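Local coordinates for uncharacterized HIT-like protein HP_0404 (Helicobacter pylori 26695, PDB 4ZGL), which probably hydrolyses adenosine 5'-monophosphoramidates and belongs to the HINT branch of the histidine triad (HIT) family, at residues L18-L24 / Q58-F62; Q43-F48 / M92-F96. The contacts are given in a common frame with arbitrary orientation. Residue numbers count along the deposited sequence, not the author numbering.

How the contacts relate
From the N terminus the chain first runs through helix 3-9 and enters the sheet at strand 16-19. Contact 1 starts at the hairpin of strands 16-19 and 23-27 and closes the loop to helix 53-70, laying that helix across one face of the antiparallel sheet. Contact 2 starts in the loop after strand 36-41 and closes the long return to the histidine triad segment, just where strand 96-100 begins. The segments alternate along the chain, so the two contacts cross: 43-48 precedes 58-62, and 92-96 follows it. Their centres lie about 13 Å apart. They meet where M59 SD packs 3.4 Å from F96 CE1, between helix and sheet.

Contact 1 (L18-L24 / Q58-F62); sequences LENERFL and QMTSF
A beta hairpin packed against a helix forms this contact: the turn between strands 16-19 and 23-27 meets helix 53-70. Residues 18-19 and 23-24 are extended. E21 between them is helical (phi/psi -54/-36), so the chain reverses. N20 N donates to F23 O (2.9 Å). With chi1 p, N20 OD1 accepts from R22 N (2.9 Å) and F23 N (2.7 Å), an Asx turn and Asx motif. Residues 58-62 are helix, with F62 N bonded to Q58 O (3.0 Å). The closest CA pair across the segments is F23 and M59, 7.2 Å apart. F62, with chi1 t, points toward the hairpin. F23 CB lies over its face, 3.6 Å from the ring centroid, a CH-pi contact. The F23 and F62 rings are near parallel, at 23°, but slid apart, centroids 5.5 Å from each other. L18 CD2 reaches F62 CE1 at 3.5 Å. In this HIT fold the helix packs on one face of the antiparallel sheet, and V39 of strand 36-41 also touches F62. F23 CE1 sits 3.4 Å from M59 CB, and M59 SD lies 5.3 Å from the F23 ring centroid, an oblique Met-aromatic contact. At the exposed end Q58 OE1 comes within 3.0 Å of R22 CD and lies over one face of the guanidinium. E19 forms a salt bridge with K42.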
loop_
_atom_site.group_PDB
_atom_site.type_symbol
_atom_site.label_atom_id
_atom_site.label_comp_id
_atom_site.label_asym_id
_atom_site.label_seq_id
_atom_site.Cartn_x
_atom_site.Cartn_y
_atom_site.Cartn_z
ATOM N N LEU A 18 -3.437 -16.172 7.867
ATOM C CA LEU A 18 -2.664 -16.961 6.915
ATOM C C LEU A 18 -1.182 -16.805 7.228
ATOM O O LEU A 18 -0.765 -15.792 7.784
ATOM C CB LEU A 18 -2.935 -16.499 5.478
ATOM C CG LEU A 18 -2.589 -17.503 4.360
ATOM C CD1 LEU A 18 -3.666 -18.574 4.089
ATOM C CD2 LEU A 18 -2.322 -16.735 3.060
ATOM N N GLU A 19 -0.392 -17.807 6.861
ATOM C CA GLU A 19 1.050 -17.771 7.058
ATOM C C GLU A 19 1.771 -18.515 5.942
ATOM O O GLU A 19 1.234 -19.445 5.339
ATOM C CB GLU A 19 1.403 -18.407 8.400
ATOM C CG GLU A 19 2.888 -18.388 8.742
ATOM C CD GLU A 19 3.189 -18.958 10.120
ATOM O OE1 GLU A 19 2.395 -19.794 10.616
ATOM O OE2 GLU A 19 4.234 -18.573 10.696
ATOM N N ASN A 20 3.002 -18.096 5.677
ATOM C CA ASN A 20 3.866 -18.807 4.740
ATOM C C ASN A 20 5.333 -18.539 5.094
ATOM O O ASN A 20 5.594 -17.862 6.096
ATOM C CB ASN A 20 3.482 -18.456 3.285
ATOM C CG ASN A 20 4.131 -17.176 2.780
ATOM O OD1 ASN A 20 4.918 -16.541 3.473
ATOM N ND2 ASN A 20 3.793 -16.790 1.555
ATOM N N GLU A 21 6.266 -19.073 4.298
ATOM C CA GLU A 21 7.712 -19.032 4.635
ATOM C C GLU A 21 8.222 -17.627 4.917
ATOM O O GLU A 21 9.128 -17.462 5.732
ATOM C CB GLU A 21 8.709 -19.618 3.543
ATOM C CG GLU A 21 8.188 -20.616 2.466
ATOM C CD GLU A 21 7.589 -21.884 3.059
ATOM O OE1 GLU A 21 7.876 -22.190 4.236
ATOM O OE2 GLU A 21 6.834 -22.583 2.340
ATOM N N ARG A 22 7.695 -16.636 4.198
ATOM C CA ARG A 22 8.208 -15.266 4.274
ATOM C C ARG A 22 7.259 -14.254 4.920
ATOM O O ARG A 22 7.702 -13.179 5.321
ATOM C CB ARG A 22 8.599 -14.777 2.874
ATOM C CG ARG A 22 9.853 -15.425 2.302
ATOM C CD ARG A 22 10.167 -14.869 0.925
ATOM N NE ARG A 22 11.300 -15.477 0.210
ATOM C CZ ARG A 22 11.258 -16.693 -0.321
ATOM N NH1 ARG A 22 10.174 -17.442 -0.165
ATOM N NH2 ARG A 22 12.307 -17.174 -0.978
ATOM N N PHE A 23 5.969 -14.578 5.026
ATOM C CA PHE A 23 4.976 -13.626 5.539
ATOM C C PHE A 23 4.021 -14.250 6.544
ATOM O O PHE A 23 3.901 -15.469 6.645
ATOM C CB PHE A 23 4.160 -13.032 4.394
ATOM C CG PHE A 23 4.988 -12.309 3.381
ATOM C CD1 PHE A 23 5.342 -10.983 3.574
ATOM C CD2 PHE A 23 5.425 -12.959 2.239
ATOM C CE1 PHE A 23 6.114 -10.318 2.639
ATOM C CE2 PHE A 23 6.193 -12.299 1.300
ATOM C CZ PHE A 23 6.540 -10.978 1.501
ATOM N N LEU A 24 3.340 -13.381 7.279
ATOM C CA LEU A 24 2.371 -13.794 8.276
ATOM C C LEU A 24 1.270 -12.743 8.360
ATOM O O LEU A 24 1.549 -11.543 8.335
ATOM C CB LEU A 24 3.053 -13.947 9.637
ATOM C CG LEU A 24 2.148 -14.296 10.827
ATOM C CD1 LEU A 24 2.289 -15.752 11.241
ATOM C CD2 LEU A 24 2.459 -13.388 12.006
ATOM N N GLN A 58 6.258 -10.591 -3.786
ATOM C CA GLN A 58 5.799 -11.793 -3.097
ATOM C C GLN A 58 4.760 -11.472 -2.022
ATOM O O GLN A 58 3.880 -12.283 -1.741
ATOM C CB GLN A 58 6.991 -12.536 -2.492
ATOM C CG GLN A 58 8.043 -12.926 -3.524
ATOM C CD GLN A 58 9.123 -13.833 -2.965
ATOM O OE1 GLN A 58 9.381 -13.837 -1.765
ATOM N NE2 GLN A 58 9.760 -14.605 -3.837
ATOM N N MET A 59 4.862 -10.283 -1.434
ATOM C CA MET A 59 3.875 -9.809 -0.465
ATOM C C MET A 59 2.550 -9.476 -1.140
ATOM O O MET A 59 1.492 -9.744 -0.587
ATOM C CB MET A 59 4.382 -8.561 0.259
ATOM C CG MET A 59 3.493 -8.125 1.412
ATOM S SD MET A 59 4.113 -6.633 2.205
ATOM C CE MET A 59 4.666 -7.247 3.791
ATOM N N THR A 60 2.620 -8.869 -2.320
ATOM C CA THR A 60 1.430 -8.556 -3.106
ATOM C C THR A 60 0.651 -9.832 -3.401
ATOM O O THR A 60 -0.578 -9.873 -3.278
ATOM C CB THR A 60 1.820 -7.888 -4.435
ATOM O OG1 THR A 60 2.539 -6.681 -4.160
ATOM C CG2 THR A 60 0.594 -7.574 -5.281
ATOM N N SER A 61 1.387 -10.871 -3.777
ATOM C CA SER A 61 0.821 -12.193 -3.990
ATOM C C SER A 61 0.167 -12.714 -2.711
ATOM O O SER A 61 -0.946 -13.236 -2.738
ATOM C CB SER A 61 1.918 -13.152 -4.452
ATOM O OG SER A 61 1.361 -14.266 -5.119
ATOM N N PHE A 62 0.872 -12.560 -1.594
ATOM C CA PHE A 62 0.374 -12.972 -0.284
ATOM C C PHE A 62 -0.855 -12.174 0.147
ATOM O O PHE A 62 -1.767 -12.723 0.766
ATOM C CB PHE A 62 1.482 -12.821 0.761
ATOM C CG PHE A 62 1.120 -13.361 2.114
ATOM C CD1 PHE A 62 1.084 -14.729 2.339
ATOM C CD2 PHE A 62 0.831 -12.503 3.166
ATOM C CE1 PHE A 62 0.758 -15.231 3.589
ATOM C CE2 PHE A 62 0.507 -12.999 4.417
ATOM C CZ PHE A 62 0.468 -14.365 4.630
#

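Contact 2 (Q43-F48 / M92-F96); sequences QSIQDF and MHLHF
The apolar centre is made by L94, F48 and F96. L94 has chi1 t and chi2 p, and its CD1 lies 3.5 Å from F48 N and 4.2 Å from F48 CB. The F48 and F96 rings meet rim to rim, with planes at 85° and centroids 6.0 Å apart; F48 CD1 is 3.6 Å from F96 CZ. M56 of helix 53-70 touches both side chains, and F64 of the second subunit meets the F48 ring, so this core reaches the dimer interface. Neither segment forms a regular helix or strand; S44, I45, D47 and H93 to F96 are extended, while Q46 and F48 take helical angles. Their backbones come close: Q46 and H93, and D47 and L94, have CA atoms 4.1 Å apart. L94 N donates to I45 O at 2.7 Å and 177°, the one hydrogen bond between the segments. H93 to F96 belong to the histidine triad motif, which continues to H97; in HIT proteins it forms part of the nucleotide phosphate-binding active site, and probably does so here. The CA-to-CB bond of H95 points away from 43-48; with chi1 p its ND1 donates to H93 O at 2.6 Å. Its ring meets that of H97. I45 O lies over one face of the H93 ring. With chi1 t, H93 brings CE1 3.3 Å from Q43 O, while its NE2 is hydrogen-bonded to P41 O. On the outer edge Q46 NE2 lies 4.0 Å from M92 SD, and Q46 O accepts from Q89 NE2.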
loop_
_atom_site.group_PDB
_atom_site.type_symbol
_atom_site.label_atom_id
_atom_site.label_comp_id
_atom_site.label_asym_id
_atom_site.label_seq_id
_atom_site.Cartn_x
_atom_site.Cartn_y
_atom_site.Cartn_z
ATOM N N GLN A 43 10.787 -11.571 7.988
ATOM C CA GLN A 43 12.090 -10.921 8.002
ATOM C C GLN A 43 12.026 -9.616 8.793
ATOM O O GLN A 43 11.003 -8.932 8.795
ATOM C CB GLN A 43 12.547 -10.647 6.569
ATOM C CG GLN A 43 13.987 -10.176 6.436
ATOM C CD GLN A 43 14.349 -9.818 5.007
ATOM O OE1 GLN A 43 13.896 -10.464 4.058
ATOM N NE2 GLN A 43 15.162 -8.781 4.844
ATOM N N SER A 44 13.126 -9.285 9.465
ATOM C CA SER A 44 13.187 -8.109 10.328
ATOM C C SER A 44 13.354 -6.842 9.510
ATOM O O SER A 44 14.456 -6.484 9.113
ATOM C CB SER A 44 14.339 -8.235 11.323
ATOM O OG SER A 44 14.441 -7.070 12.121
ATOM N N ILE A 45 12.236 -6.193 9.220
ATOM C CA ILE A 45 12.235 -4.976 8.451
ATOM C C ILE A 45 11.319 -3.948 9.086
ATOM O O ILE A 45 10.192 -4.274 9.433
ATOM C CB ILE A 45 11.723 -5.270 7.053
ATOM C CG1 ILE A 45 12.393 -6.476 6.415
ATOM C CG2 ILE A 45 11.879 -4.083 6.113
ATOM C CD1 ILE A 45 11.558 -7.018 5.279
ATOM N N GLN A 46 11.779 -2.702 9.172
ATOM C CA GLN A 46 11.141 -1.697 10.021
ATOM C C GLN A 46 9.942 -0.994 9.394
ATOM O O GLN A 46 8.963 -0.707 10.081
ATOM C CB GLN A 46 12.177 -0.651 10.433
ATOM C CG GLN A 46 11.703 0.297 11.521
ATOM C CD GLN A 46 12.802 1.204 12.012
ATOM O OE1 GLN A 46 13.966 0.815 12.051
ATOM N NE2 GLN A 46 12.441 2.415 12.402
ATOM N N ASP A 47 10.041 -0.687 8.105
ATOM C CA ASP A 47 8.989 0.044 7.400
ATOM C C ASP A 47 9.070 -0.197 5.891
ATOM O O ASP A 47 9.905 -0.981 5.427
ATOM C CB ASP A 47 9.064 1.541 7.734
ATOM C CG ASP A 47 10.418 2.165 7.397
ATOM O OD1 ASP A 47 11.193 1.587 6.601
ATOM O OD2 ASP A 47 10.708 3.254 7.932
ATOM N N PHE A 48 8.192 0.458 5.134
ATOM C CA PHE A 48 8.107 0.239 3.695
ATOM C C PHE A 48 9.394 0.629 2.978
ATOM O O PHE A 48 9.793 -0.014 2.011
ATOM C CB PHE A 48 6.930 1.008 3.106
ATOM C CG PHE A 48 6.665 0.693 1.665
ATOM C CD1 PHE A 48 6.063 -0.506 1.299
ATOM C CD2 PHE A 48 7.020 1.591 0.667
ATOM C CE1 PHE A 48 5.821 -0.802 -0.036
ATOM C CE2 PHE A 48 6.780 1.303 -0.666
ATOM C CZ PHE A 48 6.178 0.105 -1.018
ATOM N N MET A 92 7.245 -0.584 15.186
ATOM C CA MET A 92 8.332 -0.411 14.219
ATOM C C MET A 92 8.745 -1.719 13.566
ATOM O O MET A 92 9.870 -2.175 13.707
ATOM C CB MET A 92 9.524 0.256 14.887
ATOM C CG MET A 92 9.202 1.651 15.376
ATOM S SD MET A 92 8.813 2.764 14.010
ATOM C CE MET A 92 7.635 3.865 14.782
ATOM N N HIS A 93 7.792 -2.323 12.866
ATOM C CA HIS A 93 8.029 -3.469 12.003
ATOM C C HIS A 93 7.081 -3.262 10.834
ATOM O O HIS A 93 5.930 -2.889 11.035
ATOM C CB HIS A 93 7.744 -4.777 12.752
ATOM C CG HIS A 93 8.150 -6.015 12.012
ATOM N ND1 HIS A 93 9.325 -6.684 12.280
ATOM C CD2 HIS A 93 7.531 -6.720 11.034
ATOM C CE1 HIS A 93 9.419 -7.739 11.492
ATOM N NE2 HIS A 93 8.343 -7.783 10.726
ATOM N N LEU A 94 7.581 -3.451 9.617
ATOM C CA LEU A 94 6.787 -3.216 8.420
ATOM C C LEU A 94 5.485 -3.978 8.521
ATOM O O LEU A 94 5.481 -5.180 8.776
ATOM C CB LEU A 94 7.549 -3.650 7.164
ATOM C CG LEU A 94 6.743 -3.710 5.860
ATOM C CD1 LEU A 94 6.109 -2.364 5.536
ATOM C CD2 LEU A 94 7.632 -4.188 4.721
ATOM N N HIS A 95 4.378 -3.277 8.334
ATOM C CA HIS A 95 3.084 -3.934 8.302
ATOM C C HIS A 95 2.085 -3.167 7.459
ATOM O O HIS A 95 2.089 -1.934 7.432
ATOM C CB HIS A 95 2.549 -4.126 9.717
ATOM C CG HIS A 95 2.375 -2.857 10.478
ATOM N ND1 HIS A 95 3.432 -2.194 11.062
ATOM C CD2 HIS A 95 1.267 -2.143 10.779
ATOM C CE1 HIS A 95 2.982 -1.119 11.684
ATOM N NE2 HIS A 95 1.672 -1.063 11.524
ATOM N N PHE A 96 1.252 -3.920 6.752
ATOM C CA PHE A 96 0.168 -3.357 5.971
ATOM C C PHE A 96 -1.152 -3.615 6.678
ATOM O O PHE A 96 -1.439 -4.746 7.071
ATOM C CB PHE A 96 0.129 -3.979 4.579
ATOM C CG PHE A 96 1.148 -3.414 3.641
ATOM C CD1 PHE A 96 2.435 -3.924 3.605
ATOM C CD2 PHE A 96 0.817 -2.368 2.786
ATOM C CE1 PHE A 96 3.382 -3.403 2.736
ATOM C CE2 PHE A 96 1.753 -1.843 1.917
ATOM C CZ PHE A 96 3.036 -2.359 1.892
#